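Local coordinates for protein diaminopimelate decarboxylase (Helicobacter pylori, PDB 2QGH) that catalyses the decarboxylation of meso-diaminopimelate to L-lysine, the last step of lysine biosynthesis, using pyridoxal-5'-phosphate as cofactor, at residues 43-48 against 76-82; 58-64 against 275-281; 200-205 against 237-243. All coordinates share one frame; numbering follows the deposited sequence.

Contact 1: 43-48 against 76-82; sequences IKQAFL and LLAHLES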
loop_
_atom_site.group_PDB
_atom_site.type_symbol
_atom_site.label_atom_id
_atom_site.label_comp_id
_atom_site.label_asym_id
_atom_site.label_seq_id
_atom_site.Cartn_x
_atom_site.Cartn_y
_atom_site.Cartn_z
ATOM N N ILE A 43 2.390 9.220 23.341
ATOM C CA ILE A 43 1.829 7.873 23.282
ATOM C C ILE A 43 1.470 7.422 24.694
ATOM O O ILE A 43 0.420 6.820 24.918
ATOM C CB ILE A 43 2.833 6.867 22.678
ATOM C CG1 ILE A 43 3.136 7.240 21.227
ATOM C CG2 ILE A 43 2.269 5.464 22.754
ATOM C CD1 ILE A 43 4.174 6.366 20.557
ATOM N N LYS A 44 2.357 7.728 25.637
ATOM C CA LYS A 44 2.174 7.381 27.040
ATOM C C LYS A 44 1.029 8.167 27.675
ATOM O O LYS A 44 0.310 7.648 28.534
ATOM C CB LYS A 44 3.474 7.648 27.804
ATOM C CG LYS A 44 3.360 7.595 29.319
ATOM C CD LYS A 44 4.711 7.892 29.968
ATOM C CE LYS A 44 4.585 8.191 31.462
ATOM N NZ LYS A 44 3.949 7.074 32.216
ATOM N N GLN A 45 0.859 9.415 27.252
ATOM C CA GLN A 45 -0.196 10.264 27.796
ATOM C C GLN A 45 -1.557 9.899 27.203
ATOM O O GLN A 45 -2.559 9.870 27.917
ATOM C CB GLN A 45 0.133 11.740 27.533
ATOM C CG GLN A 45 -0.822 12.748 28.177
ATOM C CD GLN A 45 -0.921 12.603 29.696
ATOM O OE1 GLN A 45 -1.920 12.096 30.231
ATOM N NE2 GLN A 45 0.120 13.043 30.397
ATOM N N ALA A 46 -1.591 9.612 25.905
ATOM C CA ALA A 46 -2.835 9.242 25.234
ATOM C C ALA A 46 -3.355 7.929 25.802
ATOM O O ALA A 46 -4.562 7.731 25.943
ATOM C CB ALA A 46 -2.604 9.102 23.733
ATOM N N PHE A 47 -2.438 7.024 26.123
ATOM C CA PHE A 47 -2.833 5.742 26.683
ATOM C C PHE A 47 -3.351 5.939 28.102
ATOM O O PHE A 47 -4.378 5.382 28.478
ATOM C CB PHE A 47 -1.655 4.769 26.716
ATOM C CG PHE A 47 -1.980 3.476 27.392
ATOM C CD1 PHE A 47 -2.802 2.543 26.770
ATOM C CD2 PHE A 47 -1.519 3.217 28.682
ATOM C CE1 PHE A 47 -3.167 1.370 27.421
ATOM C CE2 PHE A 47 -1.877 2.047 29.346
ATOM C CZ PHE A 47 -2.705 1.119 28.715
ATOM N N LEU A 48 -2.622 6.731 28.882
ATOM C CA LEU A 48 -3.009 7.019 30.258
ATOM C C LEU A 48 -4.370 7.707 30.343
ATOM O O LEU A 48 -5.045 7.617 31.358
ATOM C CB LEU A 48 -1.943 7.888 30.926
ATOM C CG LEU A 48 -0.994 7.197 31.912
ATOM C CD1 LEU A 48 -0.726 5.764 31.486
ATOM C CD2 LEU A 48 0.293 7.998 32.011
ATOM N N LEU A 76 6.677 0.163 25.189
ATOM C CA LEU A 76 6.329 1.301 26.021
ATOM C C LEU A 76 4.910 1.084 26.548
ATOM O O LEU A 76 4.625 1.304 27.727
ATOM C CB LEU A 76 6.389 2.595 25.204
ATOM C CG LEU A 76 5.601 3.776 25.788
ATOM C CD1 LEU A 76 6.128 4.124 27.184
ATOM C CD2 LEU A 76 5.713 4.972 24.866
ATOM N N LEU A 77 4.013 0.639 25.677
ATOM C CA LEU A 77 2.644 0.411 26.108
ATOM C C LEU A 77 2.570 -0.732 27.102
ATOM O O LEU A 77 1.759 -0.706 28.020
ATOM C CB LEU A 77 1.755 0.136 24.902
ATOM C CG LEU A 77 1.500 1.377 24.038
ATOM C CD1 LEU A 77 0.961 0.966 22.675
ATOM C CD2 LEU A 77 0.525 2.305 24.755
ATOM N N ALA A 78 3.434 -1.728 26.937
ATOM C CA ALA A 78 3.443 -2.873 27.838
ATOM C C ALA A 78 3.846 -2.472 29.257
ATOM O O ALA A 78 3.313 -2.996 30.235
ATOM C CB ALA A 78 4.391 -3.938 27.314
ATOM N N HIS A 79 4.792 -1.545 29.364
ATOM C CA HIS A 79 5.262 -1.091 30.666
ATOM C C HIS A 79 4.133 -0.377 31.396
ATOM O O HIS A 79 4.161 -0.235 32.619
ATOM C CB HIS A 79 6.470 -0.162 30.502
ATOM C CG HIS A 79 7.084 0.266 31.801
ATOM N ND1 HIS A 79 6.810 1.481 32.392
ATOM C CD2 HIS A 79 7.928 -0.379 32.642
ATOM C CE1 HIS A 79 7.456 1.566 33.542
ATOM N NE2 HIS A 79 8.142 0.450 33.717
ATOM N N LEU A 80 3.138 0.060 30.631
ATOM C CA LEU A 80 1.979 0.750 31.173
ATOM C C LEU A 80 0.865 -0.269 31.355
ATOM O O LEU A 80 -0.296 0.085 31.550
ATOM C CB LEU A 80 1.529 1.854 30.215
ATOM C CG LEU A 80 2.592 2.916 29.895
ATOM C CD1 LEU A 80 2.040 3.926 28.914
ATOM C CD2 LEU A 80 3.024 3.611 31.167
ATOM N N GLU A 81 1.242 -1.541 31.286
ATOM C CA GLU A 81 0.318 -2.660 31.441
ATOM C C GLU A 81 -0.817 -2.630 30.441
ATOM O O GLU A 81 -1.951 -2.982 30.755
ATOM C CB GLU A 81 -0.253 -2.701 32.859
ATOM C CG GLU A 81 0.765 -3.035 33.932
ATOM C CD GLU A 81 0.098 -3.499 35.208
ATOM O OE1 GLU A 81 -0.773 -2.756 35.721
ATOM O OE2 GLU A 81 0.441 -4.603 35.693
ATOM N N SER A 82 -0.499 -2.220 29.224
ATOM C CA SER A 82 -1.492 -2.146 28.171
ATOM C C SER A 82 -1.844 -3.521 27.628
ATOM O O SER A 82 -1.094 -4.482 27.800
ATOM C CB SER A 82 -0.982 -1.282 27.023
ATOM O OG SER A 82 -1.875 -1.348 25.932
#
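Phe47 and its neighbours on helix 40-52 face the C-terminal end of helix 71-79, and the backbones approach most closely where Lys44 CA lies 7.0 Å from Leu77 CA. The gap is filled mainly by side chains. Phe47 contributes the largest share: with CG anti to the backbone N (chi1 175°), its ring reaches across to the turn that ends the other helix. There Phe47 CE2 lies 3.5 Å from Leu80 CB, while the carbonyl oxygen of Leu80 meets the ring edge near its plane, Phe47 CE2 to Leu80 O being 3.3 Å. Ser82 OG is 3.4 Å from Phe47 CE1, and Leu77 CD2 touches the base of the ring, 3.8 Å from Phe47 CG. Ile43 extends this apolar seam by setting CG2 against the CD2 methyls of both Leu76 and Leu77. At the outer margin, the chain of Lys44 runs across Leu80. Glu81 is the C-prime residue of a Schellman motif in which Ser82 N bonds to Leu77 O and Glu81 N to Ala78 O. The contact thus joins two outer helices of an alpha/beta barrel, with Phe47 reaching Ile61 and Leu77 reaching Tyr63 on strand 59-64 beneath them.

Contact 2: 58-64 against 275-281; sequences KSLICYA and TIICEPG. With PLP (pyridoxal-5'-phosphate), chain B.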
loop_
_atom_site.group_PDB
_atom_site.type_symbol
_atom_site.label_atom_id
_atom_site.label_comp_id
_atom_site.label_asym_id
_atom_site.label_seq_id
_atom_site.Cartn_x
_atom_site.Cartn_y
_atom_site.Cartn_z
ATOM N N LYS A 58 -14.139 -1.563 36.033
ATOM C CA LYS A 58 -13.024 -2.398 35.626
ATOM C C LYS A 58 -12.987 -2.296 34.103
ATOM O O LYS A 58 -14.005 -2.455 33.428
ATOM C CB LYS A 58 -13.251 -3.847 36.071
ATOM C CG LYS A 58 -12.074 -4.790 35.809
ATOM C CD LYS A 58 -12.276 -6.129 36.516
ATOM C CE LYS A 58 -11.208 -7.143 36.117
ATOM N NZ LYS A 58 -9.811 -6.671 36.387
ATOM N N SER A 59 -11.818 -1.998 33.558
ATOM C CA SER A 59 -11.706 -1.875 32.119
ATOM C C SER A 59 -10.339 -2.314 31.617
ATOM O O SER A 59 -9.363 -2.358 32.378
ATOM C CB SER A 59 -11.995 -0.428 31.688
ATOM O OG SER A 59 -11.166 0.497 32.368
ATOM N N LEU A 60 -10.286 -2.656 30.332
ATOM C CA LEU A 60 -9.054 -3.094 29.695
ATOM C C LEU A 60 -8.880 -2.351 28.383
ATOM O O LEU A 60 -9.764 -2.385 27.523
ATOM C CB LEU A 60 -9.095 -4.604 29.425
ATOM C CG LEU A 60 -7.852 -5.202 28.747
ATOM C CD1 LEU A 60 -6.601 -4.937 29.604
ATOM C CD2 LEU A 60 -8.062 -6.690 28.538
ATOM N N ILE A 61 -7.746 -1.672 28.236
ATOM C CA ILE A 61 -7.469 -0.932 27.013
ATOM C C ILE A 61 -6.548 -1.746 26.105
ATOM O O ILE A 61 -5.355 -1.871 26.358
ATOM C CB ILE A 61 -6.828 0.427 27.325
ATOM C CG1 ILE A 61 -7.720 1.194 28.301
ATOM C CG2 ILE A 61 -6.657 1.236 26.042
ATOM C CD1 ILE A 61 -9.172 1.305 27.831
ATOM N N CYS A 62 -7.120 -2.315 25.051
ATOM C CA CYS A 62 -6.350 -3.126 24.124
ATOM C C CYS A 62 -5.942 -2.343 22.899
ATOM O O CYS A 62 -6.726 -2.180 21.962
ATOM C CB CYS A 62 -7.152 -4.352 23.699
ATOM S SG CYS A 62 -7.486 -5.500 25.042
ATOM N N TYR A 63 -4.704 -1.863 22.912
ATOM C CA TYR A 63 -4.164 -1.097 21.802
ATOM C C TYR A 63 -4.248 -1.875 20.479
ATOM O O TYR A 63 -3.767 -3.000 20.371
ATOM C CB TYR A 63 -2.714 -0.720 22.107
ATOM C CG TYR A 63 -2.008 -0.092 20.942
ATOM C CD1 TYR A 63 -2.459 1.113 20.401
ATOM C CD2 TYR A 63 -0.923 -0.722 20.342
ATOM C CE1 TYR A 63 -1.855 1.669 19.293
ATOM C CE2 TYR A 63 -0.310 -0.175 19.227
ATOM C CZ TYR A 63 -0.783 1.019 18.708
ATOM O OH TYR A 63 -0.199 1.559 17.592
ATOM N N ALA A 64 -4.882 -1.277 19.477
ATOM C CA ALA A 64 -5.015 -1.924 18.178
ATOM C C ALA A 64 -3.695 -1.784 17.414
ATOM O O ALA A 64 -3.388 -0.717 16.876
ATOM C CB ALA A 64 -6.157 -1.285 17.400
ATOM N N THR A 275 -16.769 -5.959 32.523
ATOM C CA THR A 275 -15.509 -5.251 32.357
ATOM C C THR A 275 -15.541 -4.635 30.966
ATOM O O THR A 275 -15.690 -5.341 29.966
ATOM C CB THR A 275 -14.299 -6.204 32.459
ATOM O OG1 THR A 275 -14.238 -6.761 33.778
ATOM C CG2 THR A 275 -12.995 -5.446 32.160
ATOM N N ILE A 276 -15.414 -3.319 30.895
ATOM C CA ILE A 276 -15.445 -2.668 29.604
ATOM C C ILE A 276 -14.075 -2.750 28.938
ATOM O O ILE A 276 -13.041 -2.610 29.589
ATOM C CB ILE A 276 -15.967 -1.190 29.745
ATOM C CG1 ILE A 276 -15.680 -0.381 28.477
ATOM C CG2 ILE A 276 -15.376 -0.538 30.982
ATOM C CD1 ILE A 276 -14.264 0.118 28.368
ATOM N N ILE A 277 -14.082 -3.031 27.639
ATOM C CA ILE A 277 -12.855 -3.127 26.862
ATOM C C ILE A 277 -12.904 -2.134 25.710
ATOM O O ILE A 277 -13.920 -2.015 25.010
ATOM C CB ILE A 277 -12.651 -4.535 26.238
ATOM C CG1 ILE A 277 -12.437 -5.593 27.323
ATOM C CG2 ILE A 277 -11.447 -4.509 25.305
ATOM C CD1 ILE A 277 -12.168 -6.991 26.759
ATOM N N CYS A 278 -11.801 -1.422 25.521
ATOM C CA CYS A 278 -11.696 -0.467 24.428
ATOM C C CYS A 278 -10.499 -0.898 23.589
ATOM O O CYS A 278 -9.476 -1.339 24.121
ATOM C CB CYS A 278 -11.472 0.952 24.957
ATOM S SG CYS A 278 -12.808 1.624 25.982
ATOM N N GLU A 279 -10.633 -0.768 22.278
ATOM C CA GLU A 279 -9.566 -1.139 21.366
ATOM C C GLU A 279 -9.065 0.081 20.570
ATOM O O GLU A 279 -9.051 0.071 19.339
ATOM C CB GLU A 279 -10.074 -2.230 20.426
ATOM C CG GLU A 279 -10.722 -3.394 21.168
ATOM C CD GLU A 279 -11.271 -4.452 20.238
ATOM O OE1 GLU A 279 -11.741 -4.094 19.139
ATOM O OE2 GLU A 279 -11.255 -5.642 20.610
ATOM N N PRO A 280 -8.637 1.145 21.275
ATOM C CA PRO A 280 -8.147 2.348 20.600
ATOM C C PRO A 280 -6.850 2.107 19.827
ATOM O O PRO A 280 -5.947 1.408 20.295
ATOM C CB PRO A 280 -7.951 3.323 21.752
ATOM C CG PRO A 280 -7.461 2.426 22.837
ATOM C CD PRO A 280 -8.420 1.245 22.730
ATOM N N GLY A 281 -6.769 2.689 18.638
ATOM C CA GLY A 281 -5.580 2.548 17.819
ATOM C C GLY A 281 -5.047 3.912 17.414
ATOM O O GLY A 281 -4.041 4.384 17.947
HETATM N N1 PLP B . -10.708 -2.699 16.870
HETATM C C2 PLP B . -11.110 -3.312 15.665
HETATM C C2A PLP B . -11.798 -4.620 15.680
HETATM C C3 PLP B . -10.803 -2.634 14.419
HETATM O O3 PLP B . -11.157 -3.195 13.207
HETATM C C4 PLP B . -10.141 -1.407 14.422
HETATM C C4A PLP B . -10.126 -0.694 13.115
HETATM C C5 PLP B . -9.733 -0.812 15.624
HETATM C C6 PLP B . -10.050 -1.461 16.879
HETATM C C5A PLP B . -8.827 0.335 15.764
HETATM O O4P PLP B . -9.562 1.523 15.574
HETATM P P PLP B . -8.922 2.838 15.626
HETATM O O1P PLP B . -7.461 2.999 15.105
HETATM O O2P PLP B . -8.998 3.213 17.172
HETATM O O3P PLP B . -9.825 3.781 14.742
#
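In Ile61 the ethyl branch turns back beside the backbone N (chi1 -55°) and folds again at chi2 (-53°), which lays Ile61 CD1 against Cys278 CB at 3.7 Å. The same rotation leaves Ile61 CG2 anti to N, where it meets Pro280 CG at 3.5 Å, the two side chains crossing at about a right angle. On the same face as Ile61, Ser59 CB is pressed tightly onto Ile276 CG2. On the other face of the sheet Leu60 CB packs on Ile277 CG1, and Cys62 SG on Ile277 CG2. Between these two layers the strands run parallel in register, zipped by alternating bonds: Ile276 N to Lys58 O, Leu60 N to Ile276 O, Cys278 N to Leu60 O and Cys62 N to Cys278 O, the last a short 2.7 Å. This pairing of the first strand with the eighth closes the parallel alpha/beta barrel of the fold type III, alanine racemase-like, PLP enzymes. Beyond the end of strand 275-278 the ladder changes character. Ala64 N still bonds to Pro280 O, but from above the carbonyl plane, and Pro280 O and Gly281 O both lie by the ring of Tyr63, whose hydroxyl bonds to Asn68 O. Gly281, the N-cap of the following helix, gives its N-H to phosphate O2P of pyridoxal-5'-phosphate, N to O2P being 2.7 Å. Glu279 extends beyond CG to bring OE1 within 2.9 Å of the pyridine N1, consistent with the glutamate-pyridine pairing of related decarboxylases; OE1 is hydrogen-bonded to His203 NE2. Ala64 CB touches the cofactor at C5A, 3.5 Å away.

Contact 3: 200-205 against 237-243; sequences VSVHFH and LRFFDVG. With PLP (pyridoxal-5'-phosphate), chain B.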
loop_
_atom_site.group_PDB
_atom_site.type_symbol
_atom_site.label_atom_id
_atom_site.label_comp_id
_atom_site.label_asym_id
_atom_site.label_seq_id
_atom_site.Cartn_x
_atom_site.Cartn_y
_atom_site.Cartn_z
ATOM N N VAL A 200 -17.519 -15.506 26.598
ATOM C CA VAL A 200 -17.319 -14.630 27.744
ATOM C C VAL A 200 -17.414 -13.147 27.408
ATOM O O VAL A 200 -17.306 -12.295 28.287
ATOM C CB VAL A 200 -15.942 -14.906 28.403
ATOM C CG1 VAL A 200 -15.852 -16.362 28.805
ATOM C CG2 VAL A 200 -14.803 -14.562 27.442
ATOM N N SER A 201 -17.652 -12.827 26.147
ATOM C CA SER A 201 -17.687 -11.432 25.786
ATOM C C SER A 201 -18.536 -11.101 24.572
ATOM O O SER A 201 -18.762 -11.956 23.716
ATOM C CB SER A 201 -16.249 -10.972 25.542
ATOM O OG SER A 201 -16.207 -9.727 24.877
ATOM N N VAL A 202 -19.031 -9.865 24.521
ATOM C CA VAL A 202 -19.795 -9.390 23.371
ATOM C C VAL A 202 -18.890 -8.304 22.838
ATOM O O VAL A 202 -18.201 -7.640 23.616
ATOM C CB VAL A 202 -21.130 -8.691 23.723
ATOM C CG1 VAL A 202 -22.222 -9.241 22.846
ATOM C CG2 VAL A 202 -21.459 -8.840 25.185
ATOM N N HIS A 203 -18.896 -8.100 21.530
ATOM C CA HIS A 203 -18.033 -7.076 20.960
ATOM C C HIS A 203 -18.646 -6.371 19.752
ATOM O O HIS A 203 -19.524 -6.913 19.081
ATOM C CB HIS A 203 -16.686 -7.727 20.601
ATOM C CG HIS A 203 -15.816 -6.899 19.708
ATOM N ND1 HIS A 203 -16.082 -6.719 18.367
ATOM C CD2 HIS A 203 -14.672 -6.217 19.959
ATOM C CE1 HIS A 203 -15.141 -5.965 17.831
ATOM N NE2 HIS A 203 -14.274 -5.647 18.775
ATOM N N PHE A 204 -18.200 -5.145 19.500
ATOM C CA PHE A 204 -18.656 -4.400 18.335
ATOM C C PHE A 204 -17.659 -3.306 17.981
ATOM O O PHE A 204 -16.978 -2.751 18.850
ATOM C CB PHE A 204 -20.048 -3.787 18.552
ATOM C CG PHE A 204 -20.066 -2.590 19.475
ATOM C CD1 PHE A 204 -20.474 -2.720 20.801
ATOM C CD2 PHE A 204 -19.706 -1.324 19.007
ATOM C CE1 PHE A 204 -20.525 -1.610 21.641
ATOM C CE2 PHE A 204 -19.754 -0.218 19.840
ATOM C CZ PHE A 204 -20.167 -0.361 21.165
ATOM N N HIS A 205 -17.560 -3.023 16.689
ATOM C CA HIS A 205 -16.676 -1.979 16.189
ATOM C C HIS A 205 -17.336 -1.447 14.925
ATOM O O HIS A 205 -17.319 -2.114 13.890
ATOM C CB HIS A 205 -15.294 -2.541 15.860
ATOM C CG HIS A 205 -14.340 -1.497 15.379
ATOM N ND1 HIS A 205 -13.733 -0.599 16.231
ATOM C CD2 HIS A 205 -13.969 -1.138 14.128
ATOM C CE1 HIS A 205 -13.032 0.270 15.525
ATOM N NE2 HIS A 205 -13.158 -0.035 14.246
ATOM N N LEU A 237 -21.427 -13.750 30.488
ATOM C CA LEU A 237 -20.584 -12.670 29.974
ATOM C C LEU A 237 -19.775 -12.006 31.077
ATOM O O LEU A 237 -20.272 -11.797 32.180
ATOM C CB LEU A 237 -21.434 -11.599 29.291
ATOM C CG LEU A 237 -22.281 -12.018 28.096
ATOM C CD1 LEU A 237 -23.123 -10.825 27.653
ATOM C CD2 LEU A 237 -21.392 -12.520 26.967
ATOM N N ARG A 238 -18.531 -11.658 30.761
ATOM C CA ARG A 238 -17.645 -11.011 31.721
ATOM C C ARG A 238 -17.065 -9.725 31.137
ATOM O O ARG A 238 -16.589 -8.866 31.877
ATOM C CB ARG A 238 -16.504 -11.967 32.108
ATOM C CG ARG A 238 -16.961 -13.206 32.911
ATOM C CD ARG A 238 -16.844 -12.968 34.430
ATOM N NE ARG A 238 -17.662 -13.877 35.245
ATOM C CZ ARG A 238 -17.676 -13.866 36.578
ATOM N NH1 ARG A 238 -16.916 -13.012 37.245
ATOM N NH2 ARG A 238 -18.473 -14.684 37.246
ATOM N N PHE A 239 -17.129 -9.598 29.809
ATOM C CA PHE A 239 -16.594 -8.431 29.101
ATOM C C PHE A 239 -17.578 -7.789 28.114
ATOM O O PHE A 239 -18.444 -8.455 27.538
ATOM C CB PHE A 239 -15.337 -8.820 28.306
ATOM C CG PHE A 239 -14.270 -9.489 29.123
ATOM C CD1 PHE A 239 -13.379 -8.740 29.882
ATOM C CD2 PHE A 239 -14.134 -10.870 29.109
ATOM C CE1 PHE A 239 -12.367 -9.359 30.611
ATOM C CE2 PHE A 239 -13.126 -11.497 29.833
ATOM C CZ PHE A 239 -12.238 -10.734 30.586
ATOM N N PHE A 240 -17.411 -6.489 27.908
ATOM C CA PHE A 240 -18.226 -5.722 26.973
ATOM C C PHE A 240 -17.198 -4.907 26.177
ATOM O O PHE A 240 -16.621 -3.941 26.692
ATOM C CB PHE A 240 -19.177 -4.788 27.730
ATOM C CG PHE A 240 -20.231 -4.147 26.852
ATOM C CD1 PHE A 240 -21.382 -4.846 26.504
ATOM C CD2 PHE A 240 -20.062 -2.846 26.375
ATOM C CE1 PHE A 240 -22.354 -4.266 25.697
ATOM C CE2 PHE A 240 -21.029 -2.253 25.564
ATOM C CZ PHE A 240 -22.179 -2.967 25.226
ATOM N N ASP A 241 -16.967 -5.299 24.930
ATOM C CA ASP A 241 -15.975 -4.637 24.097
ATOM C C ASP A 241 -16.550 -3.651 23.086
ATOM O O ASP A 241 -17.267 -4.041 22.171
ATOM C CB ASP A 241 -15.162 -5.698 23.358
ATOM C CG ASP A 241 -13.794 -5.208 22.962
ATOM O OD1 ASP A 241 -13.674 -4.031 22.561
ATOM O OD2 ASP A 241 -12.841 -6.007 23.045
ATOM N N VAL A 242 -16.195 -2.378 23.234
ATOM C CA VAL A 242 -16.681 -1.329 22.343
ATOM C C VAL A 242 -15.764 -1.042 21.149
ATOM O O VAL A 242 -16.065 -0.173 20.329
ATOM C CB VAL A 242 -16.890 -0.001 23.107
ATOM C CG1 VAL A 242 -17.823 -0.214 24.290
ATOM C CG2 VAL A 242 -15.564 0.540 23.565
ATOM N N GLY A 243 -14.654 -1.773 21.050
ATOM C CA GLY A 243 -13.720 -1.559 19.955
ATOM C C GLY A 243 -13.005 -0.221 20.047
ATOM O O GLY A 243 -12.877 0.354 21.130
HETATM N N1 PLP B . -10.708 -2.699 16.870
HETATM C C2 PLP B . -11.110 -3.312 15.665
HETATM C C2A PLP B . -11.798 -4.620 15.680
HETATM C C3 PLP B . -10.803 -2.634 14.419
HETATM O O3 PLP B . -11.157 -3.195 13.207
HETATM C C4 PLP B . -10.141 -1.407 14.422
HETATM C C4A PLP B . -10.126 -0.694 13.115
HETATM C C5 PLP B . -9.733 -0.812 15.624
HETATM C C6 PLP B . -10.050 -1.461 16.879
HETATM C C5A PLP B . -8.827 0.335 15.764
HETATM O O4P PLP B . -9.562 1.523 15.574
HETATM P P PLP B . -8.922 2.838 15.626
HETATM O O1P PLP B . -7.461 2.999 15.105
HETATM O O2P PLP B . -8.998 3.213 17.172
HETATM O O3P PLP B . -9.825 3.781 14.742
#
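Val242 lies against the ring of Phe204, side by side with it and pointing the same way. CG of Phe204 sits in the crowded position between the backbone N and the carbonyl carbon (chi1 74°), and Val242 CA comes over one face of the ring in a CH-pi contact, 4.0 Å from the centroid. Phe240 CE2 approaches the edge of the same ring, 4.0 Å from Phe204 CE1. Val202 shares this outer face, its CG2 packing on Leu237 CD1 at 3.6 Å; Phe204 and Phe240 both reach helix 213-232. On the opposite, barrel-lining face, His203 and Asp241 lie side by side with ring and carboxylate planes 69° apart. Asp241 CG comes to the imidazole edge, 3.3 Å from His203 CD2, while His203 NE2 bonds to Glu279 OE1. Asp241 in turn spends OD1 on the N-H of Gly243, OD1 to N being 2.9 Å, an Asx turn. The backbones are joined by parallel-strand bonds, Asp241 N to Val202 O and Phe204 N to Asp241 O, and at the start Val200 O accepts from both Arg238 N and Phe239 N. His205, its CG anti to N (chi1 -178°), turns one face of its imidazole to the pyridoxal ring, NE2 lying 3.3 Å from C4A of the cofactor; ND1 is fixed by Gly244 N. Two strands of a beta-alpha-beta crossover thus lead at their C-terminal ends into the pyridoxal-5'-phosphate pocket, as is usual in alpha/beta barrels.

How the contacts relate
From the N terminus, helix 40-52 comes first, then strand 59-64 and helix 71-79; contact 1 closes this short loop by joining the two helices over the strand. Contact 2 starts within that loop, at 58-64, and ends far along the chain at 275-281, so the two cross, and they touch where Leu77 packs on Tyr63. Contact 3, a local crossover with 31 residues between its segments, falls wholly within the long span that contact 2 closes and follows contact 1 in series. Strands 239-241 and 275-278 are neighbours, linked by Ile277 N to Phe240 O. Contacts 2 and 3 therefore form adjoining barrel staves that meet the cofactor, while contact 1 clads the outside.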